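Local atomic coordinates of DNA damage response protein Rtt109, putative (Neosartorya fumigata, PDB entry 5ZB9), a protein that probably transfers acetyl groups from acetyl-CoA to histone lysines, histone H3 among the substrates, in DNA replication and the DNA damage response. Residues L79-A84 / P257-D262; D161-I166 / R218-I223; Q434-N437 / K441-A444. All coordinates share one frame; numbering follows the deposited sequence.

Contact 1: residues L79-A84 / P257-D262; sequences LVYGTA and PRFPDD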
loop_
_atom_site.group_PDB
_atom_site.type_symbol
_atom_site.label_atom_id
_atom_site.label_comp_id
_atom_site.label_asym_id
_atom_site.label_seq_id
_atom_site.Cartn_x
_atom_site.Cartn_y
_atom_site.Cartn_z
ATOM N N LEU A 79 0.004 4.972 -3.427
ATOM C CA LEU A 79 -0.860 5.280 -4.559
ATOM C C LEU A 79 -2.312 4.968 -4.222
ATOM O O LEU A 79 -2.630 3.858 -3.779
ATOM C CB LEU A 79 -0.430 4.491 -5.793
ATOM C CG LEU A 79 1.070 4.448 -6.094
ATOM C CD1 LEU A 79 1.337 3.520 -7.277
ATOM C CD2 LEU A 79 1.622 5.843 -6.356
ATOM N N VAL A 80 -3.193 5.944 -4.423
ATOM C CA VAL A 80 -4.618 5.728 -4.199
ATOM C C VAL A 80 -5.332 5.615 -5.534
ATOM O O VAL A 80 -5.345 6.559 -6.318
ATOM C CB VAL A 80 -5.261 6.864 -3.371
ATOM C CG1 VAL A 80 -6.716 6.536 -3.057
ATOM C CG2 VAL A 80 -4.487 7.101 -2.086
ATOM N N TYR A 81 -5.903 4.443 -5.795
ATOM C CA TYR A 81 -6.691 4.205 -7.002
ATOM C C TYR A 81 -8.176 4.300 -6.689
ATOM O O TYR A 81 -8.612 3.924 -5.603
ATOM C CB TYR A 81 -6.393 2.831 -7.599
ATOM C CG TYR A 81 -4.951 2.590 -7.987
ATOM C CD1 TYR A 81 -4.044 2.049 -7.080
ATOM C CD2 TYR A 81 -4.501 2.876 -9.267
ATOM C CE1 TYR A 81 -2.735 1.817 -7.439
ATOM C CE2 TYR A 81 -3.187 2.649 -9.631
ATOM C CZ TYR A 81 -2.311 2.121 -8.717
ATOM O OH TYR A 81 -1.007 1.895 -9.088
ATOM N N GLY A 82 -8.949 4.798 -7.645
ATOM C CA GLY A 82 -10.390 4.842 -7.502
ATOM C C GLY A 82 -11.113 4.370 -8.747
ATOM O O GLY A 82 -10.791 4.781 -9.859
ATOM N N THR A 83 -12.067 3.469 -8.556
ATOM C CA THR A 83 -13.072 3.165 -9.568
ATOM C C THR A 83 -14.441 3.467 -8.966
ATOM O O THR A 83 -14.537 3.958 -7.841
ATOM C CB THR A 83 -13.035 1.689 -10.033
ATOM O OG1 THR A 83 -13.336 0.829 -8.925
ATOM C CG2 THR A 83 -11.681 1.332 -10.618
ATOM N N ALA A 84 -15.501 3.165 -9.701
ATOM C CA ALA A 84 -16.831 3.421 -9.187
ATOM C C ALA A 84 -17.111 2.539 -7.977
ATOM O O ALA A 84 -17.864 2.932 -7.090
ATOM C CB ALA A 84 -17.865 3.201 -10.260
ATOM N N PRO A 257 -4.803 -7.978 -9.345
ATOM C CA PRO A 257 -4.532 -6.563 -9.632
ATOM C C PRO A 257 -3.094 -6.316 -10.090
ATOM O O PRO A 257 -2.177 -6.978 -9.621
ATOM C CB PRO A 257 -4.808 -5.880 -8.290
ATOM C CG PRO A 257 -4.519 -6.935 -7.274
ATOM C CD PRO A 257 -4.900 -8.247 -7.898
ATOM N N ARG A 258 -2.906 -5.363 -10.995
ATOM C CA ARG A 258 -1.588 -5.095 -11.563
ATOM C C ARG A 258 -0.980 -3.783 -11.054
ATOM O O ARG A 258 -1.280 -2.709 -11.562
ATOM C CB ARG A 258 -1.684 -5.091 -13.091
ATOM C CG ARG A 258 -2.083 -6.452 -13.660
ATOM C CD ARG A 258 -2.849 -6.349 -14.969
ATOM N NE ARG A 258 -3.281 -7.664 -15.448
ATOM C CZ ARG A 258 -2.622 -8.386 -16.351
ATOM N NH1 ARG A 258 -1.496 -7.926 -16.884
ATOM N NH2 ARG A 258 -3.086 -9.572 -16.718
ATOM N N PHE A 259 -0.122 -3.891 -10.043
ATOM C CA PHE A 259 0.530 -2.736 -9.425
ATOM C C PHE A 259 1.943 -2.539 -9.980
ATOM O O PHE A 259 2.544 -3.491 -10.481
ATOM C CB PHE A 259 0.592 -2.917 -7.902
ATOM C CG PHE A 259 -0.750 -2.951 -7.235
ATOM C CD1 PHE A 259 -1.525 -1.801 -7.147
ATOM C CD2 PHE A 259 -1.234 -4.126 -6.681
ATOM C CE1 PHE A 259 -2.766 -1.825 -6.529
ATOM C CE2 PHE A 259 -2.475 -4.159 -6.055
ATOM C CZ PHE A 259 -3.242 -3.004 -5.980
ATOM N N PRO A 260 2.479 -1.305 -9.882
ATOM C CA PRO A 260 3.859 -0.995 -10.296
ATOM C C PRO A 260 4.920 -1.818 -9.563
ATOM O O PRO A 260 4.862 -1.936 -8.336
ATOM C CB PRO A 260 4.024 0.480 -9.928
ATOM C CG PRO A 260 2.667 1.006 -9.741
ATOM C CD PRO A 260 1.776 -0.116 -9.369
ATOM N N ASP A 261 5.873 -2.369 -10.314
ATOM C CA ASP A 261 7.048 -3.049 -9.760
ATOM C C ASP A 261 6.712 -4.274 -8.906
ATOM O O ASP A 261 7.562 -4.776 -8.181
ATOM C CB ASP A 261 7.890 -2.061 -8.940
ATOM C CG ASP A 261 8.260 -0.808 -9.732
ATOM O OD1 ASP A 261 8.392 -0.906 -10.972
ATOM O OD2 ASP A 261 8.415 0.274 -9.118
ATOM N N ASP A 262 5.482 -4.755 -9.008
ATOM C CA ASP A 262 5.036 -5.927 -8.263
ATOM C C ASP A 262 5.516 -7.224 -8.930
ATOM O O ASP A 262 5.265 -7.441 -10.112
ATOM C CB ASP A 262 3.507 -5.910 -8.153
ATOM C CG ASP A 262 2.950 -6.985 -7.219
ATOM O OD1 ASP A 262 3.491 -8.113 -7.150
ATOM O OD2 ASP A 262 1.929 -6.699 -6.556
#

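Contact 2: residues D161-I166 / R218-I223; sequences DDRGLI and RGFFPI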
loop_
_atom_site.group_PDB
_atom_site.type_symbol
_atom_site.label_atom_id
_atom_site.label_comp_id
_atom_site.label_asym_id
_atom_site.label_seq_id
_atom_site.Cartn_x
_atom_site.Cartn_y
_atom_site.Cartn_z
ATOM N N ASP A 161 15.164 -8.931 6.401
ATOM C CA ASP A 161 15.026 -9.854 5.278
ATOM C C ASP A 161 13.534 -10.027 4.922
ATOM O O ASP A 161 12.667 -9.392 5.532
ATOM C CB ASP A 161 15.710 -11.200 5.579
ATOM C CG ASP A 161 15.045 -11.991 6.706
ATOM O OD1 ASP A 161 14.100 -11.495 7.360
ATOM O OD2 ASP A 161 15.491 -13.139 6.939
ATOM N N ASP A 162 13.240 -10.858 3.929
ATOM C CA ASP A 162 11.861 -11.038 3.474
ATOM C C ASP A 162 10.897 -11.421 4.601
ATOM O O ASP A 162 9.836 -10.813 4.738
ATOM C CB ASP A 162 11.786 -12.097 2.366
ATOM C CG ASP A 162 12.634 -11.747 1.173
ATOM O OD1 ASP A 162 13.209 -12.673 0.568
ATOM O OD2 ASP A 162 12.725 -10.546 0.842
ATOM N N ARG A 163 11.255 -12.420 5.401
ATOM C CA ARG A 163 10.359 -12.874 6.459
ATOM C C ARG A 163 10.123 -11.772 7.481
ATOM O O ARG A 163 9.010 -11.599 7.961
ATOM C CB ARG A 163 10.909 -14.129 7.143
ATOM C CG ARG A 163 10.818 -15.374 6.283
ATOM C CD ARG A 163 11.439 -16.592 6.955
ATOM N NE ARG A 163 11.562 -17.701 6.012
ATOM C CZ ARG A 163 10.675 -18.689 5.898
ATOM N NH1 ARG A 163 9.601 -18.711 6.685
ATOM N NH2 ARG A 163 10.866 -19.663 5.004
ATOM N N GLY A 164 11.168 -11.022 7.808
ATOM C CA GLY A 164 11.037 -9.924 8.745
ATOM C C GLY A 164 10.156 -8.813 8.214
ATOM O O GLY A 164 9.380 -8.213 8.967
ATOM N N LEU A 165 10.272 -8.532 6.917
ATOM C CA LEU A 165 9.466 -7.483 6.294
ATOM C C LEU A 165 7.985 -7.851 6.240
ATOM O O LEU A 165 7.118 -7.006 6.477
ATOM C CB LEU A 165 9.973 -7.179 4.892
ATOM C CG LEU A 165 10.925 -5.992 4.854
ATOM C CD1 LEU A 165 11.558 -5.851 3.480
ATOM C CD2 LEU A 165 10.192 -4.722 5.256
ATOM N N ILE A 166 7.696 -9.110 5.929
ATOM C CA ILE A 166 6.318 -9.577 5.929
ATOM C C ILE A 166 5.693 -9.447 7.329
ATOM O O ILE A 166 4.577 -8.944 7.462
ATOM C CB ILE A 166 6.221 -11.030 5.419
ATOM C CG1 ILE A 166 6.701 -11.108 3.967
ATOM C CG2 ILE A 166 4.789 -11.549 5.520
ATOM C CD1 ILE A 166 7.002 -12.527 3.491
ATOM N N ARG A 218 0.708 -18.703 8.889
ATOM C CA ARG A 218 0.183 -18.130 10.133
ATOM C C ARG A 218 1.323 -17.612 11.010
ATOM O O ARG A 218 1.112 -16.779 11.896
ATOM C CB ARG A 218 -0.660 -19.151 10.906
ATOM C CG ARG A 218 -1.958 -19.534 10.209
ATOM C CD ARG A 218 -2.741 -20.591 10.990
ATOM N NE ARG A 218 -3.289 -20.067 12.239
ATOM C CZ ARG A 218 -2.776 -20.304 13.443
ATOM N NH1 ARG A 218 -1.703 -21.074 13.571
ATOM N NH2 ARG A 218 -3.341 -19.778 14.522
ATOM N N GLY A 219 2.536 -18.089 10.752
ATOM C CA GLY A 219 3.700 -17.582 11.454
ATOM C C GLY A 219 3.930 -16.103 11.196
ATOM O O GLY A 219 4.607 -15.432 11.969
ATOM N N PHE A 220 3.365 -15.584 10.109
ATOM C CA PHE A 220 3.563 -14.183 9.772
ATOM C C PHE A 220 2.527 -13.290 10.449
ATOM O O PHE A 220 2.734 -12.082 10.566
ATOM C CB PHE A 220 3.517 -13.979 8.256
ATOM C CG PHE A 220 4.614 -14.686 7.514
ATOM C CD1 PHE A 220 5.935 -14.285 7.655
ATOM C CD2 PHE A 220 4.326 -15.748 6.670
ATOM C CE1 PHE A 220 6.955 -14.940 6.976
ATOM C CE2 PHE A 220 5.339 -16.408 5.989
ATOM C CZ PHE A 220 6.658 -16.002 6.146
ATOM N N PHE A 221 1.417 -13.883 10.890
ATOM C CA PHE A 221 0.339 -13.119 11.516
ATOM C C PHE A 221 0.799 -12.494 12.836
ATOM O O PHE A 221 1.609 -13.077 13.544
ATOM C CB PHE A 221 -0.892 -14.007 11.777
ATOM C CG PHE A 221 -1.554 -14.547 10.529
ATOM C CD1 PHE A 221 -1.180 -14.110 9.266
ATOM C CD2 PHE A 221 -2.566 -15.496 10.629
ATOM C CE1 PHE A 221 -1.800 -14.615 8.132
ATOM C CE2 PHE A 221 -3.188 -16.004 9.496
ATOM C CZ PHE A 221 -2.810 -15.565 8.253
ATOM N N PRO A 222 0.267 -11.313 13.184
ATOM C CA PRO A 222 0.552 -10.728 14.505
ATOM C C PRO A 222 0.005 -11.602 15.645
ATOM O O PRO A 222 -0.981 -12.310 15.441
ATOM C CB PRO A 222 -0.172 -9.377 14.464
ATOM C CG PRO A 222 -0.525 -9.146 13.025
ATOM C CD PRO A 222 -0.645 -10.479 12.385
ATOM N N ILE A 223 0.616 -11.537 16.827
ATOM C CA ILE A 223 0.216 -12.398 17.946
ATOM C C ILE A 223 -1.223 -12.121 18.402
ATOM O O ILE A 223 -1.878 -12.988 18.987
ATOM C CB ILE A 223 1.199 -12.258 19.149
ATOM C CG1 ILE A 223 0.840 -13.239 20.278
ATOM C CG2 ILE A 223 1.255 -10.823 19.657
ATOM C CD1 ILE A 223 0.745 -14.703 19.833
#

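Contact 3: residues Q434-N437 / K441-A444; sequences QDFN and KAIA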
loop_
_atom_site.group_PDB
_atom_site.type_symbol
_atom_site.label_atom_id
_atom_site.label_comp_id
_atom_site.label_asym_id
_atom_site.label_seq_id
_atom_site.Cartn_x
_atom_site.Cartn_y
_atom_site.Cartn_z
ATOM N N GLN A 434 19.861 12.106 -5.195
ATOM C CA GLN A 434 20.694 12.665 -4.135
ATOM C C GLN A 434 21.568 11.604 -3.491
ATOM O O GLN A 434 21.571 10.455 -3.918
ATOM C CB GLN A 434 19.831 13.356 -3.076
ATOM C CG GLN A 434 18.928 14.429 -3.648
ATOM C CD GLN A 434 19.696 15.500 -4.407
ATOM O OE1 GLN A 434 20.659 16.062 -3.892
ATOM N NE2 GLN A 434 19.270 15.787 -5.631
ATOM N N ASP A 435 22.305 12.002 -2.456
ATOM C CA ASP A 435 23.246 11.099 -1.811
ATOM C C ASP A 435 23.001 11.027 -0.310
ATOM O O ASP A 435 22.781 12.037 0.351
ATOM C CB ASP A 435 24.690 11.527 -2.097
ATOM C CG ASP A 435 25.121 11.219 -3.528
ATOM O OD1 ASP A 435 24.500 10.342 -4.168
ATOM O OD2 ASP A 435 26.089 11.848 -4.010
ATOM N N PHE A 436 23.019 9.808 0.226
ATOM C CA PHE A 436 22.742 9.606 1.650
ATOM C C PHE A 436 23.766 8.689 2.312
ATOM O O PHE A 436 23.514 8.136 3.388
ATOM C CB PHE A 436 21.320 9.050 1.844
ATOM C CG PHE A 436 20.243 9.995 1.385
ATOM C CD1 PHE A 436 19.780 9.956 0.077
ATOM C CD2 PHE A 436 19.723 10.951 2.251
ATOM C CE1 PHE A 436 18.810 10.840 -0.353
ATOM C CE2 PHE A 436 18.756 11.840 1.830
ATOM C CZ PHE A 436 18.296 11.786 0.526
ATOM N N ASN A 437 24.927 8.556 1.674
ATOM C CA ASN A 437 26.009 7.705 2.171
ATOM C C ASN A 437 26.529 8.070 3.553
ATOM O O ASN A 437 26.791 7.191 4.371
ATOM C CB ASN A 437 27.172 7.730 1.194
ATOM C CG ASN A 437 26.812 7.131 -0.135
ATOM O OD1 ASN A 437 26.430 7.832 -1.072
ATOM N ND2 ASN A 437 26.922 5.816 -0.226
ATOM N N LYS A 441 26.410 14.260 3.929
ATOM C CA LYS A 441 25.826 14.252 2.590
ATOM C C LYS A 441 24.302 14.135 2.636
ATOM O O LYS A 441 23.605 14.747 1.826
ATOM C CB LYS A 441 26.423 13.116 1.757
ATOM C CG LYS A 441 27.943 13.185 1.638
ATOM C CD LYS A 441 28.523 11.958 0.947
ATOM C CE LYS A 441 29.204 12.333 -0.364
ATOM N NZ LYS A 441 28.285 13.080 -1.271
ATOM N N ALA A 442 23.790 13.358 3.588
ATOM C CA ALA A 442 22.350 13.172 3.735
ATOM C C ALA A 442 21.676 14.453 4.229
ATOM O O ALA A 442 20.598 14.827 3.758
ATOM C CB ALA A 442 22.056 12.012 4.685
ATOM N N ILE A 443 22.315 15.122 5.183
ATOM C CA ILE A 443 21.823 16.405 5.666
ATOM C C ILE A 443 21.758 17.421 4.529
ATOM O O ILE A 443 20.820 18.215 4.447
ATOM C CB ILE A 443 22.700 16.946 6.802
ATOM C CG1 ILE A 443 22.465 16.128 8.072
ATOM C CG2 ILE A 443 22.395 18.405 7.066
ATOM C CD1 ILE A 443 23.337 16.536 9.239
ATOM N N ALA A 444 22.741 17.374 3.639
ATOM C CA ALA A 444 22.772 18.273 2.495
ATOM C C ALA A 444 21.691 17.902 1.485
ATOM O O ALA A 444 21.042 18.772 0.897
ATOM C CB ALA A 444 24.142 18.247 1.837
#

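Contact 1: residues L79-A84 / P257-D262
The central mixed sheet of the acetyltransferase fold meets a covering loop here: Leu79 and Tyr81, near the end of strand 71-82, pack against Phe259 and Pro260 of the loop that leads to helix 266-272. Both strand residues carry their side chains on the face turned to the loop. The Tyr81 ring is the larger surface. Its CG stands anti to the carbonyl carbon (chi1 -59°), which sends the ring out from the strand to the loop, and CE1 lands 3.8 Å from CE1 of Phe259. That approach is to the rim of the phenylalanine, close to its plane; the two planes lie 55° apart with centroids at 5.8 Å, an oblique pairing. At the far end of the tyrosine, OH sits 3.4 Å from CD of Pro260, which comes from the opposite direction. The same proline ring offers CG to CD1 of Leu79, tip to tip at 3.8 Å. Pro260 also takes the second position of a type II turn running from Phe259 to Asp262, so the turn presents its ring to the strand. Beyond the pair, Phe259 stacks on Phe90 of strand 86-96, while Thr265 OG1 bonds to its carbonyl oxygen. No hydrogen bond crosses between strand and loop; the union rests on carbon surfaces, with the tyrosine oxygen set against ring carbons of the proline.

Contact 2: residues D161-I166 / R218-I223
Phe220 turns its side chain to the first turn of helix 162-177, at Arg163 and Ile166, and makes every contact here from its side. Its CB lies 3.9 Å from CG2 of Ile166. With chi1 at -63° the ring carbon CG stands beside the backbone N and continues toward the helix, reaching the same methyl at 3.7 Å. CD1 is equally near that CG2, while CD1 of the isoleucine lies over one face of the ring. One position further out, CE1 changes partner: Arg163 CG meets it at 3.9 Å, at the ring edge and in plane. The tip, CZ, is 4.0 Å from NH1 of Arg163. The guanidinium and the ring are tilted 24° from one another, but the approach is oblique. Arg163 gets there with its chain extended from CG to NE, and NH1 forms a salt bridge with Glu216. Beneath, the helix start is capped by Asp161, whose OD1 takes the N-H of Gly164 at 3.0 Å almost along the C-O axis. Further along this helix come Trp168 and Arg171, which bind CoA in another structure of this protein; no CoA is bound in this model. The chemistry is divided along the ring: hydrocarbon against its buried base, and the stem of Arg163 against the outer edge, while its guanidinium turns to Glu216.

Contact 3: residues Q434-N437 / K441-A444
Lys441, Ala442 and Asp435 give up the most surface in this contact, with the lysine first. Lys441 and Asp435 lie side by side and point the same way. The lysine chain leaves the helix with CG anti to the carbonyl carbon, then bends at chi3 (117°) and again at chi4, which folds NZ back over the aspartate: NZ stands 3.7 Å from OD2 of Asp435, a salt bridge that is long and doubtful, since Asp435 adopts a second conformer. Both residues are exposed, so solvent probably screens the attraction. Below this pair the backbones close up. Ala442 CA points a hydrogen at Asp435 O from 3.6 Å, with an angle of 139° at the hydrogen. That carbonyl oxygen and the one of Lys441 are both acceptors; the hydroxyl of Ser445 lies within hydrogen-bonding reach of each, and its one hydrogen is shared or alternates between them. The segments belong to the connection between helices 421-432 and 439-457, with 434-437 in the linking loop and 441-444 close to the start of the second helix, where Thr438 OG1 accepts from the N-H of Lys441. Ala442 provides the apolar half of the contact. Its CB comes 3.5 Å from CD2 of Phe436, meeting the ring obliquely. The phenylalanine ring is buried and also meets Phe148 edge-to-face, while its carbonyl oxygen is bonded to Tyr99 OH.

Overall arrangement
Contact 1 lies nearest the middle of the chain, its centre about 9 Å from the chain centre, and contact 3 farthest out at about 27 Å, with contact 2 between them. The chemistry shifts accordingly. Contact 1 is carbon surface between sheet and loop; contact 2 is mainly buried too, yet admits an exposed arginine at its outer edge; contact 3, only partly buried, adds a long, doubtful salt bridge on its outer side. Strand 71-82 supplies contact 1 and, through Val71, also touches Ala442 of contact 3. Contacts 1 and 2 each join elements distant in sequence; contact 3 is local, spanning one interhelical connection. None touches another: contacts 1 and 2, the closest, are about 12 Å apart at their nearest atoms.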